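Local coordinates for protein VP1 (Merkel cell polyomavirus, PDB 4FMH) that forms the pentameric building blocks of the icosahedral viral capsid and binds sialylated oligosaccharides through a site required for infection, at residues B[189-192]-B[193-196]; B[175-179]-B[180-184]; B[155-158]-B[159-162]. All coordinates share one frame; numbering follows the deposited sequence.

Contact 1 of 3, residues B[189-192]-B[193-196]; sequences LDKD and GNYP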
loop_
_atom_site.group_PDB
_atom_site.type_symbol
_atom_site.label_atom_id
_atom_site.label_comp_id
_atom_site.label_asym_id
_atom_site.label_seq_id
_atom_site.Cartn_x
_atom_site.Cartn_y
_atom_site.Cartn_z
ATOM N N LEU B 189 18.036 -26.459 6.344
ATOM C CA LEU B 189 17.604 -26.543 4.949
ATOM C C LEU B 189 18.763 -27.013 4.068
ATOM O O LEU B 189 19.545 -26.213 3.538
ATOM C CB LEU B 189 17.022 -25.203 4.469
ATOM C CG LEU B 189 16.464 -25.100 3.042
ATOM C CD1 LEU B 189 15.449 -26.208 2.719
ATOM C CD2 LEU B 189 15.851 -23.736 2.832
ATOM N N ASP B 190 18.872 -28.329 3.930
ATOM C CA ASP B 190 20.031 -28.929 3.273
ATOM C C ASP B 190 19.662 -29.822 2.085
ATOM O O ASP B 190 20.523 -30.502 1.521
ATOM C CB ASP B 190 20.881 -29.696 4.297
ATOM C CG ASP B 190 20.097 -30.783 5.028
ATOM O OD1 ASP B 190 18.999 -31.169 4.567
ATOM O OD2 ASP B 190 20.588 -31.259 6.076
ATOM N N LYS B 191 18.384 -29.812 1.708
ATOM C CA LYS B 191 17.901 -30.646 0.613
ATOM C C LYS B 191 16.804 -29.939 -0.178
ATOM O O LYS B 191 15.777 -29.546 0.383
ATOM C CB LYS B 191 17.380 -31.970 1.162
ATOM C CG LYS B 191 17.358 -33.118 0.166
ATOM C CD LYS B 191 16.484 -34.268 0.685
ATOM C CE LYS B 191 17.158 -35.131 1.759
ATOM N NZ LYS B 191 17.589 -34.422 3.001
ATOM N N ASP B 192 17.044 -29.788 -1.479
ATOM C CA ASP B 192 16.116 -29.133 -2.406
ATOM C C ASP B 192 14.817 -29.918 -2.516
ATOM O O ASP B 192 14.833 -31.137 -2.701
ATOM C CB ASP B 192 16.786 -28.997 -3.782
ATOM C CG ASP B 192 15.924 -28.272 -4.798
ATOM O OD1 ASP B 192 15.692 -27.053 -4.635
ATOM O OD2 ASP B 192 15.507 -28.916 -5.785
ATOM N N GLY B 193 13.695 -29.215 -2.375
ATOM C CA GLY B 193 12.374 -29.810 -2.559
ATOM C C GLY B 193 11.938 -30.861 -1.553
ATOM O O GLY B 193 11.089 -31.695 -1.873
ATOM N N ASN B 194 12.488 -30.818 -0.337
ATOM C CA ASN B 194 12.138 -31.794 0.705
ATOM C C ASN B 194 11.672 -31.248 2.055
ATOM O O ASN B 194 11.265 -32.017 2.932
ATOM C CB ASN B 194 13.284 -32.785 0.923
ATOM C CG ASN B 194 13.037 -34.105 0.240
ATOM O OD1 ASN B 194 12.378 -34.992 0.793
ATOM N ND2 ASN B 194 13.564 -34.250 -0.975
ATOM N N TYR B 195 11.732 -29.933 2.226
ATOM C CA TYR B 195 11.290 -29.317 3.462
ATOM C C TYR B 195 10.044 -28.498 3.144
ATOM O O TYR B 195 10.151 -27.455 2.498
ATOM C CB TYR B 195 12.399 -28.438 4.049
ATOM C CG TYR B 195 13.546 -29.234 4.634
ATOM C CD1 TYR B 195 14.621 -29.634 3.841
ATOM C CD2 TYR B 195 13.549 -29.592 5.980
ATOM C CE1 TYR B 195 15.679 -30.374 4.378
ATOM C CE2 TYR B 195 14.596 -30.330 6.531
ATOM C CZ TYR B 195 15.655 -30.718 5.722
ATOM O OH TYR B 195 16.690 -31.447 6.260
ATOM N N PRO B 196 8.854 -28.992 3.552
ATOM C CA PRO B 196 7.620 -28.280 3.191
ATOM C C PRO B 196 7.529 -26.898 3.828
ATOM O O PRO B 196 7.835 -26.717 5.009
ATOM C CB PRO B 196 6.502 -29.187 3.720
ATOM C CG PRO B 196 7.139 -30.567 3.820
ATOM C CD PRO B 196 8.569 -30.270 4.233
HETATM O O HOH W 1 13.394 -28.148 0.633
#
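Tyr-195 folds back over residues 189-191, its hydroxyl bonded to Asp-190 at one end and its ring base lying beside Leu-189. Tyr-195 OH donates to Asp-190 OD1 at 2.9 Å, reaching the oxygen from above the carboxylate, 39° out of its plane. Ring and carboxylate planes stand 61° apart, so the two groups cross rather than stack. Asp-190 presents OD1 this way because its CG sits between the backbone N and the carbonyl carbon (chi1 57°). Leu-189 runs past the tyrosine in the opposite direction and lays its CD1 3.7 Å from Tyr-195 CD1. At the ring edge, in plane, the carbonyl O of Lys-191 stands 3.6 Å from Tyr-195 CD1. Lys-191 CD rests against the amide of Asn-194, 3.4 Å from Asn-194 ND2.

The backbone between makes a type II turn from Lys-191 to Asn-194, with Gly-193 taking the positive phi. Water 1 spans the turn, donating to Lys-191 O (2.8 Å) and accepting from Tyr-195 N (2.9 Å). Asp-192 anchors the outside, salt-bridged to Arg-31. This loop leads from strand 186-189 to strand 200-202, and the Tyr-195 ring meets Trp-200 edge-to-face.

The hydroxyl bond to Asp-190 is thus one of several ties, alongside water 1, Arg-31 and backbone bonds to Tyr-70 and Ile-164; Lys-191 NZ stands 3.9 Å from Asp-190 OD1, a long salt bridge that probably adds little.

Contact 2 of 3, residues B[175-179]-B[180-184]; sequences TPKNQ and GLDPQ
Asn-178 and Asp-182 run alongside each other with their polar ends together, joined by one hydrogen bond: Asn-178 ND2 donates to Asp-182 OD2 at 3.1 Å. The acceptor uses its anti lone pair, on the side away from the other oxygen. The bond is bent, with an N-H...O angle of 139°, and OD2 also lies 25° out of the asparagine amide plane. Lys-177 crosses the same carboxylate with its aliphatic part, CD of Lys-177 coming 3.6 Å from Asp-182 CG. Its ammonium goes on beyond, leaving Lys-177 NZ 4.9 Å from Asp-182 OD1, too far to pair.

The next shell holds these groups in place. Thr-175 N donates to Asn-178 OD1 at 3.1 Å, in the carbonyl plane, while ND2 serves the aspartate, so a flip of the amide would probably cost both bonds. Asp-182 is held at its other oxygen too: OD1 takes the backbone N of Gln-184, forming an Asx turn. With CG anti to the backbone N (chi1 171°), the carboxylate swings back to the 3-10 turn of residues 176-179. That turn passes into the second segment by a backbone bond from Gly-180 N to Lys-177 O, 3.0 Å. Water 3 knits the inner side, accepting from Asn-178 ND2 and from Asp-182 N and donating to Gly-180 O at 2.8 Å.

Further out, Gln-179 NE2 bonds the carbonyls of Asn-44 and Tyr-46 of the second subunit, Leu-181 N donates to Asn-29 OD1 of that subunit, and Leu-181 packs on its Tyr-27, so this loop is part of the intersubunit interface. Within its own chain it links helix 166-170 to strand 186-189: Asn-178 rests on Ile-166 and Leu-170 of the helix, and Gln-145 of strand 142-146 holds the carbonyl of Asp-182.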
loop_
_atom_site.group_PDB
_atom_site.type_symbol
_atom_site.label_atom_id
_atom_site.label_comp_id
_atom_site.label_asym_id
_atom_site.label_seq_id
_atom_site.Cartn_x
_atom_site.Cartn_y
_atom_site.Cartn_z
ATOM N N THR B 175 2.908 -33.239 18.898
ATOM C CA THR B 175 1.956 -33.009 19.982
ATOM C C THR B 175 1.398 -31.578 19.811
ATOM O O THR B 175 1.899 -30.824 18.972
ATOM C CB THR B 175 2.613 -33.170 21.378
ATOM O OG1 THR B 175 3.689 -32.236 21.508
ATOM C CG2 THR B 175 3.127 -34.614 21.615
ATOM N N PRO B 176 0.361 -31.198 20.587
ATOM C CA PRO B 176 -0.203 -29.856 20.380
ATOM C C PRO B 176 0.804 -28.698 20.432
ATOM O O PRO B 176 0.576 -27.667 19.798
ATOM C CB PRO B 176 -1.222 -29.732 21.511
ATOM C CG PRO B 176 -1.693 -31.148 21.721
ATOM C CD PRO B 176 -0.438 -31.977 21.555
ATOM N N LYS B 177 1.914 -28.870 21.146
ATOM C CA LYS B 177 2.921 -27.805 21.251
ATOM C C LYS B 177 3.529 -27.396 19.906
ATOM O O LYS B 177 4.077 -26.300 19.781
ATOM C CB LYS B 177 4.018 -28.163 22.262
ATOM C CG LYS B 177 4.982 -29.252 21.815
ATOM C CD LYS B 177 6.201 -29.340 22.744
ATOM C CE LYS B 177 5.831 -29.843 24.127
ATOM N NZ LYS B 177 6.948 -29.658 25.096
ATOM N N ASN B 178 3.420 -28.272 18.907
ATOM C CA ASN B 178 3.932 -27.989 17.564
ATOM C C ASN B 178 3.019 -27.095 16.733
ATOM O O ASN B 178 3.320 -26.776 15.575
ATOM C CB ASN B 178 4.240 -29.287 16.821
ATOM C CG ASN B 178 5.306 -30.084 17.505
ATOM O OD1 ASN B 178 5.073 -31.218 17.918
ATOM N ND2 ASN B 178 6.486 -29.488 17.656
ATOM N N GLN B 179 1.903 -26.694 17.334
ATOM C CA GLN B 179 1.105 -25.610 16.783
ATOM C C GLN B 179 1.672 -24.255 17.242
ATOM O O GLN B 179 1.341 -23.211 16.680
ATOM C CB GLN B 179 -0.376 -25.783 17.155
ATOM C CG GLN B 179 -1.115 -26.726 16.211
ATOM C CD GLN B 179 -2.442 -27.254 16.760
ATOM O OE1 GLN B 179 -2.914 -28.310 16.339
ATOM N NE2 GLN B 179 -3.048 -26.519 17.684
ATOM N N GLY B 180 2.527 -24.295 18.262
ATOM C CA GLY B 180 3.297 -23.133 18.714
ATOM C C GLY B 180 4.779 -23.366 18.464
ATOM O O GLY B 180 5.153 -24.265 17.705
ATOM N N LEU B 181 5.626 -22.557 19.090
ATOM C CA LEU B 181 7.072 -22.724 18.949
ATOM C C LEU B 181 7.579 -23.792 19.915
ATOM O O LEU B 181 7.578 -23.586 21.134
ATOM C CB LEU B 181 7.812 -21.398 19.164
ATOM C CG LEU B 181 9.241 -21.289 18.605
ATOM C CD1 LEU B 181 9.707 -19.841 18.628
ATOM C CD2 LEU B 181 10.238 -22.193 19.357
ATOM N N ASP B 182 7.996 -24.929 19.355
ATOM C CA ASP B 182 8.663 -25.994 20.117
ATOM C C ASP B 182 10.152 -25.950 19.757
ATOM O O ASP B 182 10.515 -26.176 18.606
ATOM C CB ASP B 182 8.047 -27.357 19.773
ATOM C CG ASP B 182 8.826 -28.554 20.350
ATOM O OD1 ASP B 182 9.695 -28.393 21.230
ATOM O OD2 ASP B 182 8.549 -29.687 19.902
ATOM N N PRO B 183 11.014 -25.636 20.736
ATOM C CA PRO B 183 12.456 -25.504 20.482
ATOM C C PRO B 183 13.115 -26.785 19.945
ATOM O O PRO B 183 14.182 -26.716 19.343
ATOM C CB PRO B 183 13.030 -25.155 21.858
ATOM C CG PRO B 183 11.880 -24.630 22.630
ATOM C CD PRO B 183 10.686 -25.385 22.149
ATOM N N GLN B 184 12.490 -27.936 20.160
ATOM C CA GLN B 184 13.035 -29.190 19.644
ATOM C C GLN B 184 12.742 -29.387 18.157
ATOM O O GLN B 184 13.418 -30.176 17.492
ATOM C CB GLN B 184 12.520 -30.380 20.447
ATOM C CG GLN B 184 12.962 -30.381 21.899
ATOM C CD GLN B 184 12.400 -31.556 22.667
ATOM O OE1 GLN B 184 12.853 -32.692 22.512
ATOM N NE2 GLN B 184 11.408 -31.290 23.506
HETATM O O HOH W 2 4.300 -24.550 21.670
HETATM O O HOH W 3 6.803 -26.414 16.865
#

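Contact 3 of 3, residues B[155-158]-B[159-162]; sequences YPKT and TNGG
Lys-157 and Gly-162 close a tight surface turn with the hydrogen-bond pattern of a Schellman motif. Gly-162 N donates to Lys-157 O at 2.9 Å, and inside this 6→1 bond the 5→2 bond runs from Gly-161 N to Thr-158 O at 3.1 Å. Gly-161 has the positive phi (97°) that the motif needs. Lys-157 O is gripped twice, for Asn-160 N also reaches it, and the two donors come from opposite faces of the carbonyl plane.

The side chains follow from this backbone. Lys-157 sets its CG beside its own backbone N and then bends at chi2 (94°), which brings its methylenes alongside the asparagine before the chain turns off toward its ammonium end. Asn-160 runs along these methylenes in the same sense, with Asn-160 ND2 3.5 Å from Lys-157 CB. Asn-160 has two conformers, so this pairing, and the water 4 link from its ND2 to Lys-157 N, are doubtful. Thr-159 is turned so that OG1, rather than its methyl, lies between the backbone N and carbonyl carbon (chi1 50°), with Thr-159 OG1 3.9 Å from Lys-157 CB.

Thr-158 is rotated the other way: OG1 sits beside the backbone N, and CG2 lies anti to the backbone N. That hydroxyl is engaged outside the turn, by Pro-163 O and Thr-168 OG1, which ties the turn to the helix 166-170. The carbonyl O of Pro-156 lies 3.8 Å from CA of Gly-162.

The exit of the turn is bridged by solvent: water 5 donates to Thr-158 O at 2.6 Å and to Gly-162 O at 2.8 Å.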
loop_
_atom_site.group_PDB
_atom_site.type_symbol
_atom_site.label_atom_id
_atom_site.label_comp_id
_atom_site.label_asym_id
_atom_site.label_seq_id
_atom_site.Cartn_x
_atom_site.Cartn_y
_atom_site.Cartn_z
ATOM N N TYR B 155 1.767 -36.270 7.780
ATOM C CA TYR B 155 2.585 -36.055 6.594
ATOM C C TYR B 155 3.163 -37.393 6.127
ATOM O O TYR B 155 3.355 -38.290 6.946
ATOM C CB TYR B 155 3.689 -35.029 6.879
ATOM C CG TYR B 155 3.138 -33.635 7.120
ATOM C CD1 TYR B 155 2.769 -32.817 6.051
ATOM C CD2 TYR B 155 2.966 -33.146 8.418
ATOM C CE1 TYR B 155 2.240 -31.534 6.265
ATOM C CE2 TYR B 155 2.447 -31.862 8.646
ATOM C CZ TYR B 155 2.084 -31.067 7.568
ATOM O OH TYR B 155 1.562 -29.805 7.791
ATOM N N PRO B 156 3.411 -37.542 4.812
ATOM C CA PRO B 156 3.985 -38.804 4.333
ATOM C C PRO B 156 5.323 -39.051 5.012
ATOM O O PRO B 156 6.115 -38.114 5.178
ATOM C CB PRO B 156 4.182 -38.566 2.834
ATOM C CG PRO B 156 3.268 -37.420 2.501
ATOM C CD PRO B 156 3.246 -36.565 3.720
ATOM N N LYS B 157 5.544 -40.296 5.428
ATOM C CA LYS B 157 6.752 -40.681 6.148
ATOM C C LYS B 157 7.997 -40.504 5.286
ATOM O O LYS B 157 8.012 -40.890 4.115
ATOM C CB LYS B 157 6.649 -42.130 6.635
ATOM C CG LYS B 157 5.786 -42.327 7.885
ATOM C CD LYS B 157 4.341 -42.686 7.537
ATOM C CE LYS B 157 3.481 -42.857 8.791
ATOM N NZ LYS B 157 3.954 -43.976 9.658
ATOM N N THR B 158 9.033 -39.911 5.873
ATOM C CA THR B 158 10.318 -39.710 5.194
ATOM C C THR B 158 10.903 -41.049 4.719
ATOM O O THR B 158 11.432 -41.144 3.616
ATOM C CB THR B 158 11.321 -38.957 6.108
ATOM O OG1 THR B 158 10.728 -37.729 6.546
ATOM C CG2 THR B 158 12.622 -38.645 5.381
ATOM N N THR B 159 10.764 -42.084 5.541
ATOM C CA THR B 159 11.238 -43.430 5.189
ATOM C C THR B 159 10.497 -44.044 3.989
ATOM O O THR B 159 11.019 -44.949 3.337
ATOM C CB THR B 159 11.184 -44.391 6.398
ATOM O OG1 THR B 159 9.897 -44.316 7.013
ATOM C CG2 THR B 159 12.252 -44.028 7.421
ATOM N N ASN B 160 9.293 -43.544 3.707
ATOM C CA ASN B 160 8.501 -44.001 2.560
ATOM C C ASN B 160 8.669 -43.122 1.313
ATOM O O ASN B 160 7.891 -43.227 0.365
ATOM C CB ASN B 160 7.011 -44.088 2.935
ATOM C CG ASN B 160 6.725 -45.137 4.001
ATOM O OD1 ASN B 160 7.441 -46.131 4.133
ATOM N ND2 ASN B 160 5.659 -44.920 4.763
ATOM N N GLY B 161 9.680 -42.255 1.318
ATOM C CA GLY B 161 9.912 -41.320 0.212
ATOM C C GLY B 161 9.340 -39.925 0.426
ATOM O O GLY B 161 9.416 -39.073 -0.463
ATOM N N GLY B 162 8.776 -39.688 1.609
ATOM C CA GLY B 162 8.137 -38.407 1.924
ATOM C C GLY B 162 9.116 -37.279 2.211
ATOM O O GLY B 162 10.328 -37.485 2.200
HETATM O O HOH W 4 3.700 -42.610 4.264
HETATM O O HOH W 5 12.234 -39.433 1.826
#

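How the contacts relate
All three contacts belong to the long excursion between strands 131-138 and 210-217, probably the EF loop of the polyomavirus jelly roll, and follow in chain order 3, 2, 1. Contacts 1 and 3 touch: Asn-194 OD1 packs 3.5 Å from Gly-162 O, with centres about 13 Å apart. Contact 2 stands apart, its centre about 20 Å from each of the others and its nearest atoms about 11 Å from contact 1 and 9 Å from contact 3. It alone of the three meets another subunit. None of their residues belongs to the glycan pocket, but contact 2 reaches the stretch of the second subunit on either side of its pocket residue Trp-45.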